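Carbohydrate kinase, FGGY (Novosphingobium aromaticivorans, PDB 3H6E) probably acts as a carbohydrate kinase of the FGGY family, transferring phosphate to a sugar or related substrate. Local coordinates at residues L61-A65 against R218-S222. Numbering follows the deposited sequence.
Sequences LSRYA and RTGLS
Two helix C-termini meet here. Residues 61-65 finish helix 50-63 and run into a turn: Tyr64 N hydrogen-bonds Leu61 O at 3.2 Å, and Ala65 N bonds Ser62 O weakly at 3.3 Å. Residues 218-222 end helix 213-219. Gly220 leaves the helix with positive phi (71/17), and Leu221 and Ser222 continue extended. The backbones come very close, with Ser62 CA 4.0 Å from Thr219 CA and Ala65 CA 5.0 Å from Gly220 CA. Ser62 CA makes a CH...O contact to Thr219 O at 3.4 Å, nearly straight at the hydrogen. Ala65 CB also sits 3.4 Å from Thr219 O. A CB on residue 220 would lie only about 3.1 Å from Ala65 CB, so the glycine permits this approach.

Ser62 OG (chi1 m) is 2.8 Å from Arg218 O, but Leu58 O competes for its proton. Leu221 N donates a hydrogen bond to Thr219 OG1 at 3.1 Å (Thr219 chi1 p), an ST turn. Leu221 (m, t) places CD2 3.5 Å from Tyr64 O and CD1 4.4 Å from Leu61 CD2. The Tyr64 ring leads away, and its OH bonds Asp31. Leu221 also packs on Val69 and Leu211.

The two helices precede strands 71-76 and 226-232, parallel neighbours in the mixed sheet of the N-terminal domain. The contact thus joins helix ends of the actin-like ATPase fold found in FGGY kinases.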
loop_
_atom_site.group_PDB
_atom_site.type_symbol
_atom_site.label_atom_id
_atom_site.label_comp_id
_atom_site.label_asym_id
_atom_site.label_seq_id
_atom_site.Cartn_x
_atom_site.Cartn_y
_atom_site.Cartn_z
ATOM N N LEU A 61 4.544 -17.503 18.171
ATOM C CA LEU A 61 5.176 -16.660 19.182
ATOM C C LEU A 61 5.853 -17.510 20.252
ATOM O O LEU A 61 6.904 -17.140 20.779
ATOM C CB LEU A 61 4.162 -15.715 19.830
ATOM C CG LEU A 61 3.850 -14.412 19.092
ATOM C CD1 LEU A 61 3.032 -13.503 19.981
ATOM C CD2 LEU A 61 5.124 -13.717 18.658
ATOM N N SER A 62 5.243 -18.648 20.570
ATOM C CA SER A 62 5.806 -19.569 21.550
ATOM C C SER A 62 7.179 -20.055 21.107
ATOM O O SER A 62 8.055 -20.311 21.933
ATOM C CB SER A 62 4.873 -20.762 21.770
ATOM O OG SER A 62 3.672 -20.370 22.416
ATOM N N ARG A 63 7.363 -20.170 19.795
ATOM C CA ARG A 63 8.604 -20.691 19.232
ATOM C C ARG A 63 9.822 -19.820 19.539
ATOM O O ARG A 63 10.947 -20.315 19.587
ATOM C CB ARG A 63 8.465 -20.889 17.721
ATOM C CG ARG A 63 7.341 -21.836 17.328
ATOM C CD ARG A 63 7.470 -22.296 15.883
ATOM N NE ARG A 63 6.411 -23.233 15.518
ATOM C CZ ARG A 63 5.255 -22.877 14.967
ATOM N NH1 ARG A 63 4.346 -23.796 14.670
ATOM N NH2 ARG A 63 5.006 -21.602 14.707
ATOM N N TYR A 64 9.598 -18.526 19.748
ATOM C CA TYR A 64 10.700 -17.598 19.978
ATOM C C TYR A 64 10.859 -17.237 21.453
ATOM O O TYR A 64 11.204 -16.105 21.785
ATOM C CB TYR A 64 10.505 -16.318 19.157
ATOM C CG TYR A 64 10.144 -16.549 17.706
ATOM C CD1 TYR A 64 11.106 -16.935 16.781
ATOM C CD2 TYR A 64 8.842 -16.368 17.258
ATOM C CE1 TYR A 64 10.781 -17.142 15.452
ATOM C CE2 TYR A 64 8.505 -16.573 15.931
ATOM C CZ TYR A 64 9.477 -16.960 15.032
ATOM O OH TYR A 64 9.145 -17.166 13.712
ATOM N N ALA A 65 10.614 -18.201 22.336
ATOM C CA ALA A 65 10.685 -17.949 23.773
ATOM C C ALA A 65 12.118 -17.943 24.305
ATOM O O ALA A 65 12.386 -17.386 25.370
ATOM C CB ALA A 65 9.838 -18.959 24.536
ATOM N N ARG A 218 1.787 -18.110 28.021
ATOM C CA ARG A 218 1.686 -19.200 27.058
ATOM C C ARG A 218 2.570 -19.025 25.821
ATOM O O ARG A 218 2.612 -19.901 24.955
ATOM C CB ARG A 218 0.232 -19.399 26.643
ATOM C CG ARG A 218 -0.542 -18.108 26.509
ATOM C CD ARG A 218 -1.276 -18.048 25.180
ATOM N NE ARG A 218 -2.026 -19.267 24.878
ATOM C CZ ARG A 218 -1.532 -20.310 24.215
ATOM N NH1 ARG A 218 -0.274 -20.301 23.791
ATOM N NH2 ARG A 218 -2.294 -21.368 23.980
ATOM N N THR A 219 3.268 -17.898 25.734
ATOM C CA THR A 219 4.245 -17.702 24.669
ATOM C C THR A 219 5.647 -17.837 25.240
ATOM O O THR A 219 6.618 -18.017 24.504
ATOM C CB THR A 219 4.114 -16.319 24.010
ATOM O OG1 THR A 219 4.676 -15.322 24.872
ATOM C CG2 THR A 219 2.655 -15.994 23.736
ATOM N N GLY A 220 5.743 -17.748 26.562
ATOM C CA GLY A 220 7.022 -17.848 27.237
ATOM C C GLY A 220 7.886 -16.630 26.985
ATOM O O GLY A 220 9.100 -16.664 27.191
ATOM N N LEU A 221 7.260 -15.553 26.521
ATOM C CA LEU A 221 7.955 -14.287 26.335
ATOM C C LEU A 221 7.918 -13.486 27.633
ATOM O O LEU A 221 7.003 -13.640 28.441
ATOM C CB LEU A 221 7.323 -13.482 25.197
ATOM C CG LEU A 221 7.503 -14.027 23.779
ATOM C CD1 LEU A 221 6.643 -13.250 22.801
ATOM C CD2 LEU A 221 8.968 -13.982 23.360
ATOM N N SER A 222 8.920 -12.636 27.832
ATOM C CA SER A 222 9.011 -11.845 29.050
ATOM C C SER A 222 7.847 -10.873 29.159
ATOM O O SER A 222 7.415 -10.302 28.159
ATOM C CB SER A 222 10.332 -11.078 29.094
ATOM O OG SER A 222 10.324 -10.132 30.147
#